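Long-range contacts in flocculation protein FLO11 (Saccharomyces cerevisiae, PDB 4UYT), which mediates homotypic cell-cell adhesion between yeast cells during flocculation and takes part in invasive growth and biofilm formation, the present chain being its N-terminal adhesin domain: residues S111-M116 with Y167-C172; D44-I49 with E102-Q107; T6-I11 with T37-V42; N13-L18 with T148-Y153; T50-G55 with P94-A99. All blocks are in the same frame, centred on the assembly; numbering follows the deposited sequence. Where two conformers were deposited one is given.

Contacts 2 and 5 pair the same two strands, 46-55 and 96-104; the centre of contact 5 is about 8 Å, that of contact 2 about 14 Å, from the centre of the chain. Contact 3 adds strand 6-7 to the other side of this four-stranded sheet, beyond strand 32-43. Contact 1 belongs to a separate three-stranded sheet and joins contact 3 through the Cys8-Cys172 disulfide. These four are partly buried and dominated by strand pairing, with an amide pair in contact 1, a histidine-carboxylate bond in contact 5 and water bridges in contacts 1, 2 and 3. Contact 4, at the surface, depends on a disulfide between two loops.

Contact 1 (S111-M116 with Y167-C172); sequences SCQVWM and YWNIDC. With NA (sodium ion), chain B.
Gln113 lies between Tyr167 and Asn169 and touches both. Its CB lies 3.4 Å from Trp168 O; CG, anti to the carbonyl carbon (chi1 -58°), comes near Asn169 OD1, and CD stands 3.6 Å from Tyr167 CE1. The amide then divides its work. NE2 donates to Asn169 OD1 at 3.0 Å, nearly along the C=O axis although the two amide planes are almost perpendicular, while OE1 sits 3.4 Å from Tyr167 CE1 and accepts from Asn110 ND2. Asn169 ND2 turns to Asp173 O. The two strands run antiparallel here; strand 113-115 is an edge of a three-stranded sheet, 166-169 its middle strand. Val114 and Trp168 are a hydrogen-bonded pair, flanked by the non-hydrogen-bonded pairs Gln113-Asn169 and Trp115-Tyr167. Beyond the strands, Ile170 N donates to Cys112 O at 2.8 Å, and a water bridges that same oxygen to Ile170 O. On the face of Trp115 and Tyr167 the aromatics form a T-shaped pair, the tyrosine edge directed at the six-membered ring of Trp115, with planes 79° apart. Trp115 NE1 lies 2.9 Å from a sodium ion in the indole plane. Val114 and Trp168 share the other face. Beside them the Val114 and Ile170 side chains cross at about a right angle, CG1 against CG1, and Met116 CB meets Trp168 CH2 at 3.6 Å, near Ile49 of strand 46-55.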
# COMPACT_ATOMS: atom_id res chain seq x y z
N SER A 111 -12.06 14.68 15.49
CA SER A 111 -13.23 13.96 16.00
C SER A 111 -14.01 13.24 14.93
O SER A 111 -14.77 12.34 15.28
CB SER A 111 -14.17 14.89 16.72
OG SER A 111 -14.70 15.83 15.82
N CYS A 112 -13.80 13.57 13.65
CA CYS A 112 -14.55 12.99 12.54
C CYS A 112 -13.79 11.98 11.71
O CYS A 112 -14.44 11.28 10.96
CB CYS A 112 -15.09 14.07 11.60
SG CYS A 112 -16.50 14.99 12.20
N GLN A 113 -12.45 11.94 11.82
CA GLN A 113 -11.61 11.24 10.86
C GLN A 113 -10.55 10.42 11.54
O GLN A 113 -10.06 10.80 12.60
CB GLN A 113 -10.97 12.24 9.90
CG GLN A 113 -12.07 13.01 9.21
CD GLN A 113 -11.60 14.01 8.27
OE1 GLN A 113 -10.87 14.95 8.63
NE2 GLN A 113 -11.94 13.78 6.99
N VAL A 114 -10.21 9.28 10.92
CA VAL A 114 -9.25 8.33 11.45
C VAL A 114 -8.19 8.06 10.38
O VAL A 114 -8.49 8.04 9.18
CB VAL A 114 -9.90 6.99 11.90
CG1 VAL A 114 -10.46 7.09 13.32
CG2 VAL A 114 -10.89 6.47 10.86
N TRP A 115 -6.99 7.76 10.84
CA TRP A 115 -5.89 7.35 10.02
C TRP A 115 -6.01 5.89 9.60
O TRP A 115 -6.32 4.99 10.39
CB TRP A 115 -4.57 7.48 10.78
CG TRP A 115 -4.08 8.88 10.97
CD1 TRP A 115 -4.14 9.62 12.10
CD2 TRP A 115 -3.41 9.67 9.99
NE1 TRP A 115 -3.54 10.83 11.88
CE2 TRP A 115 -3.05 10.89 10.60
CE3 TRP A 115 -3.02 9.45 8.67
CZ2 TRP A 115 -2.36 11.90 9.92
CZ3 TRP A 115 -2.31 10.44 8.01
CH2 TRP A 115 -2.00 11.66 8.64
N MET A 116 -5.66 5.65 8.36
CA MET A 116 -5.30 4.32 7.93
C MET A 116 -4.16 3.78 8.80
O MET A 116 -3.17 4.48 8.97
CB MET A 116 -4.82 4.42 6.49
CG MET A 116 -4.50 3.10 5.82
SD MET A 116 -3.90 3.35 4.15
CE MET A 116 -2.20 3.79 4.48
N TYR A 167 -6.21 9.31 5.50
CA TYR A 167 -7.26 9.30 6.52
C TYR A 167 -8.61 9.52 5.85
O TYR A 167 -8.72 9.91 4.69
CB TYR A 167 -6.96 10.33 7.60
CG TYR A 167 -6.99 11.80 7.20
CD1 TYR A 167 -8.20 12.46 7.03
CD2 TYR A 167 -5.84 12.55 7.12
CE1 TYR A 167 -8.28 13.79 6.77
CE2 TYR A 167 -5.90 13.93 6.86
CZ TYR A 167 -7.15 14.53 6.68
OH TYR A 167 -7.29 15.88 6.43
N TRP A 168 -9.67 9.22 6.60
CA TRP A 168 -11.03 9.28 6.08
C TRP A 168 -12.00 9.36 7.27
O TRP A 168 -11.62 9.27 8.43
CB TRP A 168 -11.35 8.07 5.23
CG TRP A 168 -11.10 6.75 5.88
CD1 TRP A 168 -11.90 6.10 6.79
CD2 TRP A 168 -9.98 5.90 5.68
NE1 TRP A 168 -11.33 4.90 7.17
CE2 TRP A 168 -10.17 4.74 6.49
CE3 TRP A 168 -8.85 5.97 4.85
CZ2 TRP A 168 -9.30 3.66 6.46
CZ3 TRP A 168 -7.98 4.90 4.83
CH2 TRP A 168 -8.22 3.75 5.62
N ASN A 169 -13.27 9.53 6.95
CA ASN A 169 -14.28 9.72 7.98
C ASN A 169 -14.57 8.43 8.78
O ASN A 169 -14.77 7.36 8.20
CB ASN A 169 -15.58 10.24 7.41
CG ASN A 169 -15.54 11.75 7.17
OD1 ASN A 169 -14.51 12.32 6.83
ND2 ASN A 169 -16.68 12.39 7.33
N ILE A 170 -14.68 8.59 10.08
CA ILE A 170 -15.11 7.52 10.98
C ILE A 170 -16.46 6.99 10.51
O ILE A 170 -17.40 7.77 10.27
CB ILE A 170 -15.16 8.03 12.42
CG1 ILE A 170 -13.76 8.39 12.93
CG2 ILE A 170 -15.81 7.00 13.35
CD1 ILE A 170 -13.76 9.28 14.16
N ASP A 171 -16.55 5.68 10.39
CA ASP A 171 -17.74 4.94 9.95
C ASP A 171 -18.21 5.39 8.56
O ASP A 171 -19.33 5.07 8.14
CB ASP A 171 -18.87 5.05 10.97
CG ASP A 171 -18.47 4.56 12.34
OD1 ASP A 171 -17.53 3.72 12.42
OD2 ASP A 171 -19.05 5.03 13.34
N CYS A 172 -17.33 6.10 7.82
CA CYS A 172 -17.74 6.71 6.57
C CYS A 172 -19.03 7.51 6.67
O CYS A 172 -19.79 7.60 5.72
CB CYS A 172 -17.74 5.76 5.41
SG CYS A 172 -16.06 5.11 5.07
NA NA B . -2.92 13.04 13.64
O HOH W 1 -17.29 10.49 10.82
O HOH W 2 -4.27 15.19 14.01

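Contact 2 (D44-I49 with E102-Q107); sequences DNTYQI and EVYATQ. With NA (sodium ion), chain G.
The Tyr47 ring meets Ala105 through its CD1-CE1 side: Ala105 CB lies 3.8 Å from Tyr47 CE1, and Ala105 O and Val103 O approach the ring edge near its plane. A water also lies in the ring plane, where it accepts from Tyr47 OH at 2.6 Å and donates to both Asn45 OD1 and Ala105 O, tying the tyrosine tip to both segments. Tyr47 OH has a further partner in Asp171 N, and the ring packs edge-to-face with Trp168. On the other side of the sheet the Tyr104 ring lies beside Thr46, pointing the same way, with Thr46 OG1 at its edge, 3.3 Å from Tyr104 CD1. A chi1 of -56° sets this oxygen beside its own backbone N. Thr46 CG2 is 4.0 Å from Glu102 CD. These side chains project from antiparallel strands 46-49 and 102-104, neighbours in the four-stranded sheet of this fibronectin type III-like domain. In the hydrogen-bonded pair, Tyr47 N donates to Val103 O and Val103 N to Tyr47 O, both at 2.9 Å; beyond the strand ends, Ala105 N reaches Asn45 O. Val103 CG1 and Ile49 CD1 continue the Tyr47 side with an apolar contact at 4.1 Å, next to Trp168. At the loop end, Asn45 CB meets Thr106 CG2 at 3.6 Å, the side chains crossing at about a right angle. Gln48 O binds a sodium ion at 2.9 Å, together with Ser38 OG; Gln48 OE1 accepts from a water that also binds this ion.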
# COMPACT_ATOMS: atom_id res chain seq x y z
N ASP A 44 -18.03 -1.99 13.05
CA ASP A 44 -17.00 -1.81 14.07
C ASP A 44 -16.09 -0.67 13.62
O ASP A 44 -16.60 0.40 13.24
CB ASP A 44 -16.26 -3.13 14.36
CG ASP A 44 -17.20 -4.27 14.79
OD1 ASP A 44 -18.16 -4.00 15.54
OD2 ASP A 44 -16.98 -5.41 14.35
N ASN A 45 -14.79 -0.89 13.69
CA ASN A 45 -13.83 0.08 13.08
C ASN A 45 -13.10 -0.52 11.90
O ASN A 45 -11.93 -0.19 11.63
CB ASN A 45 -12.83 0.63 14.13
CG ASN A 45 -13.55 1.51 15.10
OD1 ASN A 45 -14.07 2.55 14.71
ND2 ASN A 45 -13.59 1.12 16.35
N THR A 46 -13.81 -1.39 11.20
CA THR A 46 -13.28 -2.14 10.09
C THR A 46 -13.72 -1.50 8.78
O THR A 46 -14.92 -1.23 8.58
CB THR A 46 -13.78 -3.57 10.15
OG1 THR A 46 -13.44 -4.12 11.43
CG2 THR A 46 -13.17 -4.41 9.07
N TYR A 47 -12.74 -1.27 7.90
CA TYR A 47 -12.98 -0.66 6.58
C TYR A 47 -12.37 -1.53 5.53
O TYR A 47 -11.28 -2.07 5.70
CB TYR A 47 -12.32 0.74 6.50
CG TYR A 47 -12.80 1.66 7.57
CD1 TYR A 47 -12.27 1.62 8.86
CD2 TYR A 47 -13.79 2.60 7.31
CE1 TYR A 47 -12.73 2.44 9.83
CE2 TYR A 47 -14.24 3.45 8.29
CZ TYR A 47 -13.71 3.36 9.56
OH TYR A 47 -14.16 4.21 10.52
N GLN A 48 -13.09 -1.62 4.41
CA GLN A 48 -12.58 -2.26 3.22
C GLN A 48 -12.01 -1.17 2.33
O GLN A 48 -12.72 -0.25 1.94
CB GLN A 48 -13.71 -3.01 2.51
CG GLN A 48 -13.22 -3.80 1.32
CD GLN A 48 -14.27 -4.70 0.78
OE1 GLN A 48 -15.27 -4.24 0.26
NE2 GLN A 48 -14.06 -6.00 0.89
N ILE A 49 -10.70 -1.25 2.05
CA ILE A 49 -10.01 -0.24 1.28
C ILE A 49 -9.44 -0.84 0.02
O ILE A 49 -9.12 -2.03 -0.00
CB ILE A 49 -8.93 0.48 2.11
CG1 ILE A 49 -7.67 -0.36 2.34
CG2 ILE A 49 -9.54 0.95 3.41
CD1 ILE A 49 -6.55 0.41 3.01
N GLU A 102 -9.12 -5.43 4.25
CA GLU A 102 -9.71 -4.77 5.39
C GLU A 102 -8.64 -4.31 6.40
O GLU A 102 -7.64 -4.98 6.65
CB GLU A 102 -10.74 -5.68 6.07
CG GLU A 102 -11.98 -5.85 5.22
CD GLU A 102 -12.98 -6.81 5.84
OE1 GLU A 102 -12.60 -7.82 6.44
OE2 GLU A 102 -14.17 -6.58 5.70
N VAL A 103 -8.93 -3.16 7.00
CA VAL A 103 -8.10 -2.59 8.04
C VAL A 103 -8.99 -2.19 9.20
O VAL A 103 -10.16 -1.87 9.02
CB VAL A 103 -7.29 -1.38 7.55
CG1 VAL A 103 -6.34 -1.78 6.44
CG2 VAL A 103 -8.20 -0.23 7.11
N TYR A 104 -8.38 -2.14 10.38
CA TYR A 104 -8.99 -1.52 11.52
C TYR A 104 -8.36 -0.13 11.67
O TYR A 104 -7.15 -0.01 11.89
CB TYR A 104 -8.73 -2.32 12.81
CG TYR A 104 -9.05 -3.78 12.77
CD1 TYR A 104 -10.23 -4.28 12.20
CD2 TYR A 104 -8.18 -4.70 13.37
CE1 TYR A 104 -10.53 -5.62 12.21
CE2 TYR A 104 -8.47 -6.05 13.37
CZ TYR A 104 -9.64 -6.51 12.80
OH TYR A 104 -9.89 -7.85 12.84
N ALA A 105 -9.16 0.91 11.48
CA ALA A 105 -8.66 2.31 11.51
C ALA A 105 -9.25 2.98 12.70
O ALA A 105 -10.47 3.16 12.76
CB ALA A 105 -9.02 3.04 10.22
N THR A 106 -8.41 3.30 13.67
CA THR A 106 -8.87 3.79 14.94
C THR A 106 -8.15 5.04 15.45
O THR A 106 -8.68 5.65 16.35
CB THR A 106 -8.80 2.70 16.02
OG1 THR A 106 -7.42 2.36 16.17
CG2 THR A 106 -9.64 1.50 15.66
N GLN A 107 -6.98 5.41 14.94
CA GLN A 107 -6.26 6.56 15.50
C GLN A 107 -6.85 7.83 14.93
O GLN A 107 -6.83 8.05 13.73
CB GLN A 107 -4.76 6.46 15.22
CG GLN A 107 -4.10 5.23 15.83
CD GLN A 107 -4.54 4.97 17.25
OE1 GLN A 107 -5.28 3.98 17.53
NE2 GLN A 107 -4.13 5.87 18.16
NA NA G . -13.06 -0.23 -0.88
O HOH W 3 -13.01 4.20 12.84
O HOH W 4 -14.78 -1.86 -1.31

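Contact 3 (T6-I11 with T37-V42); sequences TSCNSI and TSVSWV. With NA (sodium ion), chain G.
Trp41 O is gripped by two donors, Thr6 N at 3.1 Å and a water. The amide lies in the carbonyl plane, on a lone pair. That water also accepts from Thr6 OG1 at 2.7 Å, linking side chain and backbone of the same pair of residues. In return Trp41 N donates to Thr6 O at 2.8 Å. The hydroxyl owes its place to a chi1 of -51°, which sets OG1 beside the Thr6 backbone N; from there OG1 also lies at the edge of the indole, 3.6 Å from Trp41 CE3. Trp41 and Thr6 run side by side and point the same way, while the indole N-H is used elsewhere, on Asp44 O. Ser7 and Ser40 share the other face of the sheet, where, in one of two conformers of Ser7, a water may bridge the hydroxyls. Further along, Cys8 N donates to Val39 O at 2.9 Å in a nearly straight bond, and another water joins Cys8 O to Val39 N where the two chains begin to part. The apolar side is made by Val39: CG1 meets Cys8 SG at 3.9 Å, and CG2 meets Ile11 CD1, whose tip also rests against Ser38 CA. Cys8 SG continues into the disulfide with Cys172. In the conformer given, Ser38 OG binds the sodium ion held also by Gln48 O of the adjacent strand. Thr6-Trp41 and Ser7-Ser40 are thus successive antiparallel bridges by which the short strand 6-7 forms an edge of the four-stranded sheet.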
# COMPACT_ATOMS: atom_id res chain seq x y z
N THR A 6 -20.74 1.31 3.69
CA THR A 6 -20.91 2.77 3.71
C THR A 6 -19.68 3.41 3.07
O THR A 6 -18.60 3.35 3.65
CB THR A 6 -21.13 3.31 5.12
OG1 THR A 6 -22.17 2.57 5.78
CG2 THR A 6 -21.53 4.75 5.08
N SER A 7 -19.84 3.97 1.88
CA SER A 7 -18.71 4.54 1.18
C SER A 7 -18.31 5.89 1.74
O SER A 7 -19.16 6.75 1.96
CB SER A 7 -19.01 4.67 -0.30
OG SER A 7 -19.20 3.40 -0.88
N CYS A 8 -17.01 6.06 1.96
CA CYS A 8 -16.43 7.34 2.33
C CYS A 8 -16.25 8.21 1.09
O CYS A 8 -15.67 7.80 0.10
CB CYS A 8 -15.06 7.15 2.95
SG CYS A 8 -15.00 6.84 4.74
N ASN A 9 -16.68 9.46 1.17
CA ASN A 9 -16.55 10.39 0.06
C ASN A 9 -15.15 11.01 -0.05
O ASN A 9 -14.64 11.14 -1.14
CB ASN A 9 -17.58 11.50 0.15
CG ASN A 9 -19.00 11.01 -0.05
OD1 ASN A 9 -19.27 9.92 -0.56
ND2 ASN A 9 -19.95 11.82 0.38
N SER A 10 -14.57 11.37 1.06
CA SER A 10 -13.28 12.09 1.08
C SER A 10 -12.18 11.21 1.66
O SER A 10 -12.15 10.95 2.85
CB SER A 10 -13.41 13.34 1.93
OG SER A 10 -12.18 14.06 2.01
N ILE A 11 -11.22 10.83 0.82
CA ILE A 11 -10.08 10.05 1.20
C ILE A 11 -8.90 10.99 1.06
O ILE A 11 -8.63 11.48 -0.03
CB ILE A 11 -9.92 8.81 0.29
CG1 ILE A 11 -11.18 7.94 0.34
CG2 ILE A 11 -8.69 8.04 0.68
CD1 ILE A 11 -11.24 6.94 -0.78
N THR A 37 -7.94 4.45 -3.28
CA THR A 37 -8.95 4.87 -4.21
C THR A 37 -10.39 4.68 -3.76
O THR A 37 -11.29 5.30 -4.31
CB THR A 37 -8.75 4.18 -5.57
OG1 THR A 37 -8.86 2.77 -5.39
CG2 THR A 37 -7.37 4.54 -6.16
N SER A 38 -10.64 3.82 -2.79
CA SER A 38 -11.96 3.71 -2.17
C SER A 38 -11.81 3.20 -0.76
O SER A 38 -10.90 2.42 -0.46
CB SER A 38 -12.92 2.81 -2.95
OG SER A 38 -12.42 1.51 -3.06
N VAL A 39 -12.76 3.60 0.06
CA VAL A 39 -12.87 3.20 1.44
C VAL A 39 -14.34 3.00 1.73
O VAL A 39 -15.14 3.89 1.49
CB VAL A 39 -12.27 4.26 2.39
CG1 VAL A 39 -12.55 3.88 3.84
CG2 VAL A 39 -10.78 4.48 2.16
N SER A 40 -14.69 1.84 2.29
CA SER A 40 -16.04 1.55 2.73
C SER A 40 -16.01 1.04 4.15
O SER A 40 -15.27 0.10 4.48
CB SER A 40 -16.66 0.50 1.82
OG SER A 40 -17.96 0.12 2.20
N TRP A 41 -16.85 1.60 4.99
CA TRP A 41 -17.01 1.08 6.35
C TRP A 41 -17.82 -0.20 6.32
O TRP A 41 -18.92 -0.22 5.74
CB TRP A 41 -17.71 2.13 7.19
CG TRP A 41 -17.94 1.72 8.62
CD1 TRP A 41 -17.01 1.25 9.50
CD2 TRP A 41 -19.19 1.75 9.30
NE1 TRP A 41 -17.60 0.98 10.67
CE2 TRP A 41 -18.96 1.26 10.61
CE3 TRP A 41 -20.46 2.14 8.91
CZ2 TRP A 41 -19.94 1.26 11.60
CZ3 TRP A 41 -21.46 2.11 9.92
CH2 TRP A 41 -21.18 1.68 11.22
N VAL A 42 -17.29 -1.23 6.99
CA VAL A 42 -17.95 -2.53 7.06
C VAL A 42 -18.83 -2.60 8.32
O VAL A 42 -20.05 -2.75 8.22
CB VAL A 42 -16.93 -3.69 6.99
CG1 VAL A 42 -17.67 -5.00 6.91
CG2 VAL A 42 -15.97 -3.49 5.82
NA NA G . -13.06 -0.23 -0.88
O HOH W 5 -21.54 0.03 6.62
O HOH W 6 -19.76 0.91 0.35
O HOH W 7 -16.42 3.20 -1.55
O HOH W 8 -14.72 5.51 -1.19
O HOH W 4 -14.78 -1.86 -1.31

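Contact 4 (N13-L18 with T148-Y153)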
# COMPACT_ATOMS: atom_id res chain seq x y z
N ASN A 13 -4.93 12.24 1.44
CA ASN A 13 -3.50 12.06 1.62
C ASN A 13 -3.07 12.94 2.76
O ASN A 13 -3.23 14.16 2.70
CB ASN A 13 -2.83 12.42 0.31
CG ASN A 13 -1.32 12.40 0.37
OD1 ASN A 13 -0.71 12.63 1.41
ND2 ASN A 13 -0.70 12.16 -0.77
N GLY A 14 -2.56 12.32 3.83
CA GLY A 14 -2.27 13.04 5.05
C GLY A 14 -0.97 13.81 5.09
O GLY A 14 -0.71 14.47 6.08
N CYS A 15 -0.17 13.74 4.04
CA CYS A 15 1.14 14.40 4.04
C CYS A 15 1.70 14.57 2.64
O CYS A 15 2.78 14.06 2.34
CB CYS A 15 2.14 13.65 4.95
SG CYS A 15 2.21 11.88 4.67
N PRO A 16 0.96 15.26 1.77
CA PRO A 16 1.35 15.33 0.37
C PRO A 16 2.58 16.16 0.08
O PRO A 16 3.09 16.13 -1.03
CB PRO A 16 0.14 15.97 -0.29
CG PRO A 16 -0.44 16.84 0.78
CD PRO A 16 -0.31 15.97 2.01
N ASN A 17 3.05 16.90 1.07
CA ASN A 17 4.20 17.74 0.81
C ASN A 17 5.52 17.11 1.25
O ASN A 17 6.56 17.70 1.03
CB ASN A 17 3.94 19.17 1.31
CG ASN A 17 2.81 19.85 0.52
OD1 ASN A 17 2.80 19.83 -0.72
ND2 ASN A 17 1.83 20.39 1.22
N LEU A 18 5.49 15.87 1.79
CA LEU A 18 6.73 15.12 2.05
C LEU A 18 7.33 14.65 0.72
O LEU A 18 6.61 14.35 -0.24
CB LEU A 18 6.51 13.92 2.97
CG LEU A 18 6.26 14.24 4.43
CD1 LEU A 18 5.95 12.96 5.20
CD2 LEU A 18 7.42 14.98 5.07
N THR A 148 4.06 2.64 4.22
CA THR A 148 3.21 3.81 4.22
C THR A 148 3.41 4.59 5.51
O THR A 148 3.75 4.04 6.56
CB THR A 148 1.70 3.45 4.11
OG1 THR A 148 1.26 2.76 5.29
CG2 THR A 148 1.41 2.57 2.93
N GLY A 149 3.08 5.88 5.44
CA GLY A 149 2.86 6.65 6.62
C GLY A 149 3.30 8.10 6.53
O GLY A 149 4.16 8.47 5.70
N CYS A 150 2.72 8.89 7.41
CA CYS A 150 3.03 10.32 7.54
C CYS A 150 3.80 10.66 8.81
O CYS A 150 4.11 11.81 9.02
CB CYS A 150 1.73 11.13 7.54
SG CYS A 150 0.82 11.11 5.99
N ASN A 151 4.12 9.66 9.61
CA ASN A 151 4.70 9.81 10.94
C ASN A 151 6.18 9.53 11.05
O ASN A 151 6.66 9.35 12.15
CB ASN A 151 3.93 8.86 11.90
CG ASN A 151 3.81 7.39 11.38
OD1 ASN A 151 4.01 7.07 10.16
ND2 ASN A 151 3.42 6.49 12.30
N ASN A 152 6.89 9.50 9.93
CA ASN A 152 8.30 9.16 9.97
C ASN A 152 9.05 9.91 8.89
O ASN A 152 8.99 9.50 7.74
CB ASN A 152 8.40 7.64 9.81
CG ASN A 152 9.78 7.08 10.03
OD1 ASN A 152 10.69 7.79 10.43
ND2 ASN A 152 9.94 5.79 9.72
N TYR A 153 9.72 11.01 9.24
CA TYR A 153 10.34 11.88 8.25
C TYR A 153 11.55 12.53 8.87
O TYR A 153 11.66 12.65 10.08
CB TYR A 153 9.33 12.92 7.76
CG TYR A 153 8.59 13.59 8.87
CD1 TYR A 153 9.16 14.63 9.57
CD2 TYR A 153 7.32 13.18 9.23
CE1 TYR A 153 8.49 15.25 10.60
CE2 TYR A 153 6.64 13.78 10.26
CZ TYR A 153 7.23 14.82 10.93
OH TYR A 153 6.57 15.44 11.96
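A disulfide between Cys15 and Cys150 ties the loop after strand 12-13 to the loop after strand 143-147, two surface loops of the Flo11 domain far apart in sequence. The covalent part is compact. The SG-SG bond is 2.1 Å long, with a CB-SG-SG-CB torsion of -80°. Cys15 SG sits between its backbone N and carbonyl carbon (chi1 49°), whereas Cys150 SG is anti to its own carbonyl carbon, and the two CB atoms end 3.6 Å apart. Gly14 lies against this bridge, its carbonyl carbon 3.4 Å from Cys150 SG. The polar bonds lie within the first loop: Asn13 OD1 accepts from Cys15 N at 2.9 Å, in the plane of the side-chain carbonyl, closing an Asx turn, and a type I beta turn follows from Cys15 to Leu18. In the partner loop, Gly149 O accepts from Thr161 OG1, and the Gly149 backbone is hydrogen-bonded to that of Phe163. The apolar component is small and lies farther along both loops, where Leu18 and Tyr153 cross at about a right angle. Its closest approach is by one leucine methyl, CD2, which meets Tyr153 CB at 3.9 Å.

Contact 5 (T50-G55 with P94-A99)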
# COMPACT_ATOMS: atom_id res chain seq x y z
N THR A 50 -9.30 0.00 -1.00
CA THR A 50 -8.67 -0.39 -2.22
C THR A 50 -7.47 0.56 -2.44
O THR A 50 -7.61 1.77 -2.34
CB THR A 50 -9.64 -0.30 -3.39
OG1 THR A 50 -10.73 -1.21 -3.13
CG2 THR A 50 -8.98 -0.70 -4.70
N ILE A 51 -6.34 -0.04 -2.77
CA ILE A 51 -5.14 0.69 -3.11
C ILE A 51 -4.79 0.49 -4.57
O ILE A 51 -5.11 -0.56 -5.14
CB ILE A 51 -3.95 0.32 -2.18
CG1 ILE A 51 -3.51 -1.14 -2.34
CG2 ILE A 51 -4.28 0.66 -0.75
CD1 ILE A 51 -2.23 -1.52 -1.60
N HIS A 52 -4.09 1.48 -5.14
CA HIS A 52 -3.57 1.43 -6.48
C HIS A 52 -2.11 1.80 -6.39
O HIS A 52 -1.77 2.92 -5.99
CB HIS A 52 -4.33 2.40 -7.38
CG HIS A 52 -3.88 2.39 -8.81
ND1 HIS A 52 -4.13 3.42 -9.67
CD2 HIS A 52 -3.25 1.44 -9.53
CE1 HIS A 52 -3.66 3.11 -10.86
NE2 HIS A 52 -3.12 1.91 -10.79
N VAL A 53 -1.23 0.89 -6.78
CA VAL A 53 0.21 1.05 -6.72
C VAL A 53 0.77 1.08 -8.12
O VAL A 53 0.42 0.23 -8.93
CB VAL A 53 0.87 -0.08 -5.90
CG1 VAL A 53 2.37 0.01 -5.90
CG2 VAL A 53 0.33 -0.03 -4.47
N LYS A 54 1.59 2.08 -8.42
CA LYS A 54 2.24 2.19 -9.71
C LYS A 54 3.73 2.36 -9.55
O LYS A 54 4.20 3.00 -8.62
CB LYS A 54 1.69 3.38 -10.49
CG LYS A 54 0.21 3.29 -10.82
CD LYS A 54 -0.17 4.66 -11.36
CE LYS A 54 -1.44 4.72 -12.16
NZ LYS A 54 -1.36 5.80 -13.19
N GLY A 55 4.46 1.73 -10.46
CA GLY A 55 5.89 1.91 -10.57
C GLY A 55 6.24 2.91 -11.66
O GLY A 55 5.49 3.07 -12.63
N PRO A 94 3.26 -5.96 -11.46
CA PRO A 94 3.76 -5.51 -10.16
C PRO A 94 4.03 -4.00 -10.15
O PRO A 94 4.33 -3.46 -9.10
CB PRO A 94 5.05 -6.31 -9.97
CG PRO A 94 5.52 -6.55 -11.37
CD PRO A 94 4.27 -6.75 -12.19
N THR A 95 3.96 -3.36 -11.32
CA THR A 95 4.14 -1.92 -11.44
C THR A 95 2.84 -1.20 -11.80
O THR A 95 2.88 0.00 -12.04
CB THR A 95 5.29 -1.57 -12.40
OG1 THR A 95 5.09 -2.15 -13.69
CG2 THR A 95 6.59 -2.05 -11.82
N ASP A 96 1.69 -1.88 -11.76
CA ASP A 96 0.40 -1.22 -11.89
C ASP A 96 -0.65 -2.20 -11.39
O ASP A 96 -1.13 -3.04 -12.15
CB ASP A 96 0.10 -0.75 -13.32
CG ASP A 96 -1.07 0.20 -13.38
OD1 ASP A 96 -1.90 0.17 -12.46
OD2 ASP A 96 -1.14 0.98 -14.34
N PHE A 97 -0.96 -2.15 -10.10
CA PHE A 97 -1.88 -3.11 -9.51
C PHE A 97 -2.76 -2.45 -8.50
O PHE A 97 -2.48 -1.38 -7.99
CB PHE A 97 -1.14 -4.31 -8.90
CG PHE A 97 -0.26 -4.01 -7.70
CD1 PHE A 97 -0.77 -4.03 -6.41
CD2 PHE A 97 1.11 -3.72 -7.86
CE1 PHE A 97 0.05 -3.79 -5.32
CE2 PHE A 97 1.93 -3.47 -6.76
CZ PHE A 97 1.38 -3.51 -5.50
N THR A 98 -3.85 -3.15 -8.23
CA THR A 98 -4.75 -2.79 -7.17
C THR A 98 -4.87 -3.95 -6.18
O THR A 98 -4.61 -5.10 -6.50
CB THR A 98 -6.15 -2.41 -7.69
OG1 THR A 98 -6.75 -3.54 -8.33
CG2 THR A 98 -6.08 -1.25 -8.63
N ALA A 99 -5.32 -3.62 -4.98
CA ALA A 99 -5.61 -4.63 -3.97
C ALA A 99 -6.70 -4.08 -3.09
O ALA A 99 -6.72 -2.89 -2.81
CB ALA A 99 -4.37 -4.96 -3.15
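An antiparallel beta ladder joins strand 50-55 to strand 96-99, in the part of the four-stranded sheet nearer the centre of the chain. Ile51 pairs with Ala99 and Val53 with Phe97 through two hydrogen bonds each, and Gly55 N extends the series to Thr95 O at 2.8 Å, arriving above the carbonyl plane. On one face His52 NE2 donates to Asp96 OD1 at 2.7 Å. The carboxylate oxygen lies in the imidazole plane and is met on its syn side, 30° out of the carboxylate plane. A chi1 of -178° sets His52 CG anti to the backbone N; His52 CD2, at the ring edge, lies 3.3 Å from Phe97 O. The opposite face is apolar: Val53 CB sits over the Phe97 ring, 3.8 Å from its centroid, in a CH-pi contact, and Ile51 CG1 touches Ala99 CB at 4.0 Å. Ile69 and Ile121, from strands of the other main sheet, cover this side. One polar face and one apolar face turned to a second sheet are typical of the beta sandwich, consistent with the fibronectin type III-like fold.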